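Local coordinates for ferric uptake regulation protein (Pseudomonas aeruginosa, PDB 1MZB) that probably senses intracellular iron and, as a metal-loaded dimer, binds DNA to repress genes of iron uptake, at residues Q25-A30 against E38-A43; H72-D75 against F81-A84; H91-C94 against E99-E102. All coordinates share one frame; numbering follows the deposited sequence.

Contact 1: Q25-A30 against E38-A43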
# COMPACT_ATOMS: atom_id res chain seq x y z
N GLN A 25 -2.60 -9.10 -17.06
CA GLN A 25 -3.99 -8.68 -16.84
C GLN A 25 -4.62 -9.57 -15.78
O GLN A 25 -5.40 -9.10 -14.95
CB GLN A 25 -4.79 -8.75 -18.15
CG GLN A 25 -4.40 -7.69 -19.16
CD GLN A 25 -5.04 -7.92 -20.53
OE1 GLN A 25 -5.47 -9.03 -20.84
NE2 GLN A 25 -5.08 -6.87 -21.36
N MET A 26 -4.27 -10.86 -15.81
CA MET A 26 -4.80 -11.76 -14.81
C MET A 26 -4.30 -11.34 -13.43
O MET A 26 -5.06 -11.35 -12.46
CB MET A 26 -4.37 -13.20 -15.10
CG MET A 26 -5.05 -14.19 -14.18
SD MET A 26 -6.85 -13.92 -14.23
CE MET A 26 -7.18 -14.30 -15.96
N LEU A 27 -3.03 -10.98 -13.34
CA LEU A 27 -2.47 -10.55 -12.06
C LEU A 27 -3.15 -9.29 -11.57
O LEU A 27 -3.41 -9.13 -10.37
CB LEU A 27 -0.98 -10.27 -12.19
CG LEU A 27 -0.11 -11.51 -12.32
CD1 LEU A 27 1.35 -11.10 -12.51
CD2 LEU A 27 -0.28 -12.37 -11.06
N ASP A 28 -3.43 -8.38 -12.50
CA ASP A 28 -4.07 -7.11 -12.13
C ASP A 28 -5.42 -7.31 -11.45
O ASP A 28 -5.71 -6.65 -10.45
CB ASP A 28 -4.23 -6.23 -13.36
CG ASP A 28 -2.91 -5.65 -13.84
OD1 ASP A 28 -1.93 -5.66 -13.05
OD2 ASP A 28 -2.84 -5.19 -15.00
N SER A 29 -6.25 -8.19 -12.00
CA SER A 29 -7.58 -8.47 -11.46
C SER A 29 -7.50 -9.60 -10.43
O SER A 29 -7.05 -10.69 -10.76
CB SER A 29 -8.52 -8.92 -12.57
OG SER A 29 -8.24 -8.22 -13.77
N ALA A 30 -7.97 -9.36 -9.21
CA ALA A 30 -7.91 -10.40 -8.19
C ALA A 30 -9.25 -11.09 -7.95
O ALA A 30 -9.65 -11.33 -6.81
CB ALA A 30 -7.37 -9.81 -6.87
N GLU A 38 -0.33 -22.07 -10.67
CA GLU A 38 -1.53 -22.85 -10.99
C GLU A 38 -2.80 -22.01 -10.89
O GLU A 38 -3.73 -22.19 -11.71
CB GLU A 38 -1.64 -24.06 -10.03
CG GLU A 38 -0.78 -25.25 -10.47
CD GLU A 38 -1.08 -26.46 -9.61
OE1 GLU A 38 -2.20 -27.01 -9.76
OE2 GLU A 38 -0.20 -26.83 -8.79
N ASP A 39 -2.86 -21.12 -9.90
CA ASP A 39 -4.03 -20.24 -9.76
C ASP A 39 -4.14 -19.37 -11.01
O ASP A 39 -5.24 -19.17 -11.53
CB ASP A 39 -3.92 -19.30 -8.54
CG ASP A 39 -3.99 -20.04 -7.19
OD1 ASP A 39 -4.70 -21.07 -7.08
OD2 ASP A 39 -3.34 -19.55 -6.23
N VAL A 40 -3.01 -18.84 -11.48
CA VAL A 40 -3.06 -18.01 -12.69
C VAL A 40 -3.53 -18.86 -13.87
O VAL A 40 -4.46 -18.47 -14.63
CB VAL A 40 -1.67 -17.37 -12.98
CG1 VAL A 40 -1.70 -16.58 -14.29
CG2 VAL A 40 -1.26 -16.44 -11.85
N TYR A 41 -2.90 -20.02 -14.05
CA TYR A 41 -3.27 -20.96 -15.13
C TYR A 41 -4.76 -21.33 -15.11
O TYR A 41 -5.47 -21.28 -16.16
CB TYR A 41 -2.40 -22.23 -15.00
CG TYR A 41 -2.84 -23.38 -15.87
CD1 TYR A 41 -2.59 -23.37 -17.24
CD2 TYR A 41 -3.50 -24.47 -15.32
CE1 TYR A 41 -3.00 -24.45 -18.05
CE2 TYR A 41 -3.92 -25.54 -16.11
CZ TYR A 41 -3.67 -25.52 -17.47
OH TYR A 41 -4.13 -26.57 -18.24
N LYS A 42 -5.27 -21.68 -13.93
CA LYS A 42 -6.67 -22.06 -13.78
C LYS A 42 -7.58 -20.88 -14.13
O LYS A 42 -8.60 -21.07 -14.81
CB LYS A 42 -6.97 -22.52 -12.36
CG LYS A 42 -6.43 -23.92 -12.06
CD LYS A 42 -6.47 -24.21 -10.57
CE LYS A 42 -5.88 -25.57 -10.23
NZ LYS A 42 -5.86 -25.81 -8.76
N ALA A 43 -7.23 -19.69 -13.66
CA ALA A 43 -8.03 -18.49 -13.98
C ALA A 43 -8.05 -18.29 -15.48
O ALA A 43 -9.09 -17.99 -16.07
CB ALA A 43 -7.45 -17.26 -13.30
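M26 and A43 meet between two helices of the winged-helix DNA-binding domain, near the C-terminal end of helix 18-28 and along helix 37-46. The CB of M26 is directed at the partner helix, and CG, anti to the backbone N (chi1 -173°), lies 4.1 Å from V40 CG1 and slightly nearer to A43 CB. The chain then bends at chi2 and again at chi3. The first bend brings SD to 3.5 Å from A43 CB; the second folds CE back over the same methyl, so that A43 is met in turn by CG, SD and CE. A flexible thioether suits this place because it can curl over a small neighbour, and alanine suits it because a lone methyl leaves room for the sulfur. The side chains of V40 and M26 run past one another, heading opposite ways, and the other branch of V40, CG2, lies 4.3 Å from L27 CD2. Both V40 and L27 also rest on L60, so helix 53-66 joins these two helices in a small hydrophobic core. Where helix 18-28 ends, Q25 O accepts from S29 twice, the backbone N and OG, each 3.2 Å away, reaching it from opposite faces of its carbonyl plane.

Contact 2: H72-D75 against F81-A84. With ZN (zinc ion), chain D; ZN (zinc ion), chain C.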
# COMPACT_ATOMS: atom_id res chain seq x y z
N HIS A 72 7.11 -14.98 -3.41
CA HIS A 72 7.16 -15.25 -1.99
C HIS A 72 6.82 -16.74 -1.79
O HIS A 72 6.19 -17.33 -2.63
CB HIS A 72 6.06 -14.47 -1.25
CG HIS A 72 6.34 -13.01 -1.07
ND1 HIS A 72 5.56 -12.03 -1.68
CD2 HIS A 72 7.19 -12.35 -0.26
CE1 HIS A 72 5.93 -10.85 -1.23
NE2 HIS A 72 6.91 -11.01 -0.37
N ASN A 73 7.29 -17.32 -0.69
CA ASN A 73 6.93 -18.72 -0.40
C ASN A 73 6.54 -18.62 1.07
O ASN A 73 7.39 -18.61 1.97
CB ASN A 73 8.11 -19.66 -0.57
CG ASN A 73 7.70 -21.10 -0.41
OD1 ASN A 73 6.81 -21.39 0.39
ND2 ASN A 73 8.32 -22.00 -1.18
N PHE A 74 5.24 -18.54 1.31
CA PHE A 74 4.76 -18.39 2.68
C PHE A 74 4.50 -19.66 3.47
O PHE A 74 4.66 -19.67 4.70
CB PHE A 74 3.46 -17.57 2.70
CG PHE A 74 3.61 -16.17 2.14
CD1 PHE A 74 4.51 -15.26 2.70
CD2 PHE A 74 2.77 -15.74 1.10
CE1 PHE A 74 4.56 -13.91 2.23
CE2 PHE A 74 2.83 -14.42 0.63
CZ PHE A 74 3.71 -13.51 1.20
N ASP A 75 4.09 -20.73 2.79
CA ASP A 75 3.81 -21.96 3.53
C ASP A 75 4.91 -22.98 3.34
O ASP A 75 4.81 -24.09 3.86
CB ASP A 75 2.43 -22.53 3.18
CG ASP A 75 2.35 -23.13 1.77
OD1 ASP A 75 3.38 -23.26 1.06
OD2 ASP A 75 1.21 -23.50 1.38
N PHE A 81 2.96 -15.34 -6.45
CA PHE A 81 3.50 -14.24 -7.25
C PHE A 81 2.52 -13.08 -7.10
O PHE A 81 1.32 -13.30 -7.23
CB PHE A 81 3.58 -14.63 -8.72
CG PHE A 81 4.58 -15.72 -9.00
CD1 PHE A 81 4.22 -17.07 -8.90
CD2 PHE A 81 5.88 -15.41 -9.39
CE1 PHE A 81 5.17 -18.10 -9.20
CE2 PHE A 81 6.83 -16.42 -9.69
CZ PHE A 81 6.47 -17.77 -9.60
N GLU A 82 3.01 -11.89 -6.80
CA GLU A 82 2.09 -10.76 -6.67
C GLU A 82 2.75 -9.55 -7.29
O GLU A 82 3.96 -9.50 -7.40
CB GLU A 82 1.74 -10.49 -5.20
CG GLU A 82 2.95 -10.26 -4.27
CD GLU A 82 2.56 -10.22 -2.78
OE1 GLU A 82 1.88 -9.27 -2.36
OE2 GLU A 82 2.94 -11.14 -2.04
N LEU A 83 1.96 -8.61 -7.75
CA LEU A 83 2.54 -7.43 -8.35
C LEU A 83 3.43 -6.69 -7.36
O LEU A 83 3.25 -6.76 -6.13
CB LEU A 83 1.42 -6.51 -8.83
CG LEU A 83 0.58 -7.12 -9.94
CD1 LEU A 83 -0.62 -6.21 -10.19
CD2 LEU A 83 1.44 -7.30 -11.23
N ALA A 84 4.41 -5.99 -7.91
CA ALA A 84 5.34 -5.20 -7.13
C ALA A 84 4.79 -3.77 -7.11
O ALA A 84 4.80 -3.12 -6.07
CB ALA A 84 6.74 -5.24 -7.79
ZN ZN D . 1.08 -24.21 -0.40
ZN ZN C . 1.04 -9.66 -0.53
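H72, whose ring meets E82, closes strand 69-72 of a two-stranded antiparallel sheet, bonding through its backbone to V80 as E82 does to V70; the nearest CA approach of the two segments, H72 to F81, is 6.5 Å, and beyond H72 the backbone leaves the sheet as a loop. E82, its CB directed from strand 80-83 toward the other segment, reaches both a metal and a ring. Its CG sits between the backbone N and the carbonyl carbon (chi1 55°), and from there the chain runs extended to the carboxylate. OE1 binds a zinc ion at 2.0 Å. OE2 takes a weak, strongly bent hydrogen bond of 2.8 Å from H72 ND1, the N-H...O angle being 117° and the ring and carboxylate planes 64° apart. A glutamate suits the place because its two oxygens can serve metal and imidazole separately; H72 is thus a second-shell neighbour that may help orient the carboxylate, though weakly. F74 CZ lies 3.5 Å above one face of the H72 ring, toward its rim. The same CZ, at the edge of the F74 ring, lies 4.1 Å from E82 OE2. Farther along, D75 OD2 holds a different zinc ion at 1.9 Å, together with H78. H34, H91 and E102 complete the first zinc site, a metal site of Fur proteins between the wing of the DNA-binding domain and the dimerisation domain.

Contact 3: H91-C94 against E99-E102. With ZN (zinc ion), chain C.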
# COMPACT_ATOMS: atom_id res chain seq x y z
N HIS A 91 3.90 -9.05 5.31
CA HIS A 91 2.85 -10.05 5.51
C HIS A 91 2.86 -10.76 6.83
O HIS A 91 3.92 -11.02 7.39
CB HIS A 91 2.98 -11.17 4.42
CG HIS A 91 2.92 -10.69 3.00
ND1 HIS A 91 4.00 -10.10 2.38
CD2 HIS A 91 1.87 -10.69 2.15
CE1 HIS A 91 3.57 -9.76 1.18
NE2 HIS A 91 2.31 -10.10 1.00
N MET A 92 1.66 -11.07 7.33
CA MET A 92 1.52 -11.92 8.50
C MET A 92 1.01 -13.25 7.88
O MET A 92 0.19 -13.25 6.94
CB MET A 92 0.45 -11.38 9.45
CG MET A 92 1.00 -10.33 10.36
SD MET A 92 -0.28 -9.61 11.32
CE MET A 92 -0.96 -10.96 12.03
N VAL A 93 1.56 -14.37 8.34
CA VAL A 93 1.12 -15.67 7.82
C VAL A 93 0.68 -16.54 9.01
O VAL A 93 1.44 -16.71 9.97
CB VAL A 93 2.28 -16.37 7.10
CG1 VAL A 93 1.81 -17.70 6.51
CG2 VAL A 93 2.79 -15.50 5.97
N CYS A 94 -0.54 -17.06 8.93
CA CYS A 94 -1.10 -17.92 9.98
C CYS A 94 -0.46 -19.28 9.75
O CYS A 94 -0.75 -19.95 8.76
CB CYS A 94 -2.61 -18.01 9.83
SG CYS A 94 -3.38 -16.45 10.22
N GLU A 99 -3.17 -18.89 6.05
CA GLU A 99 -3.81 -17.61 5.68
C GLU A 99 -2.75 -16.49 5.69
O GLU A 99 -1.94 -16.39 6.62
CB GLU A 99 -4.91 -17.23 6.67
CG GLU A 99 -5.71 -16.01 6.21
CD GLU A 99 -6.66 -15.43 7.27
OE1 GLU A 99 -6.99 -16.13 8.25
OE2 GLU A 99 -7.09 -14.26 7.09
N VAL A 100 -2.76 -15.68 4.64
CA VAL A 100 -1.80 -14.56 4.52
C VAL A 100 -2.55 -13.26 4.69
O VAL A 100 -3.57 -13.02 4.01
CB VAL A 100 -1.12 -14.58 3.15
CG1 VAL A 100 -0.17 -13.40 3.00
CG2 VAL A 100 -0.36 -15.93 2.99
N ILE A 101 -2.01 -12.42 5.57
CA ILE A 101 -2.59 -11.13 5.90
C ILE A 101 -1.57 -10.03 5.60
O ILE A 101 -0.49 -10.01 6.18
CB ILE A 101 -2.96 -11.08 7.42
CG1 ILE A 101 -3.98 -12.19 7.73
CG2 ILE A 101 -3.47 -9.69 7.82
CD1 ILE A 101 -4.11 -12.49 9.21
N GLU A 102 -1.89 -9.15 4.66
CA GLU A 102 -0.98 -8.04 4.37
C GLU A 102 -1.10 -6.93 5.42
O GLU A 102 -2.17 -6.70 6.00
CB GLU A 102 -1.28 -7.43 2.99
CG GLU A 102 -0.88 -8.29 1.80
CD GLU A 102 -0.96 -7.54 0.48
OE1 GLU A 102 -1.73 -6.56 0.39
OE2 GLU A 102 -0.26 -7.94 -0.48
ZN ZN C . 1.04 -9.66 -0.53
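The antiparallel beta hairpin of strands 90-94 and 100-103, part of the Fur dimerisation domain, carries two zinc ligands side by side, H91 and E102. They form a non-hydrogen-bonded pair, their CA atoms 4.5 Å apart, and their side chains point the same way from one face of the sheet. H91 NE2 binds the zinc ion at 2.0 Å and E102 OE2 binds it at 2.2 Å, with ring and carboxylate planes 65° apart; H34 and E82 supply the other ligands. On this face the H91 ring passes obliquely by V100, whose CG1 comes within 3.5 Å of H91 CD2. This branched side chain sets an apolar methyl against the ligand ring, while V93 beside it faces F74 and strand 129-132. M92 and I101 form the hydrogen-bonded pair of the other face: M92 N to I101 O and I101 N to M92 O are each 2.7 Å and nearly straight, and the CB atoms of the two residues pack together. Long apolar chains suit this face, where M92 also covers L130 and V132. Toward the turn, C94 N gives a further bond to E99 O, and C94 SG lies 4.2 Å from I101 CD1.

Overall arrangement
Contacts 2 and 3, with centres 11 Å apart, share one zinc ion, and with H34 they make up its site. Contact 2 gives E82 from the wing and contact 3 gives H91 and E102 from the hairpin, so the metal ties the DNA-binding part to the dimerisation part. E82 OE1 and E102 OE2 stand 3.1 Å apart, a closeness of like charges that the shared cation probably makes tolerable. Aromatic packing adds to the seam, F74 CZ lying 3.4 Å from H91 CG. Contact 1 is more distant from the metal, its centre 20 Å from that of contact 3, but it abuts contact 2 through L83, whose CD2 is 4.0 Å from L27 CB.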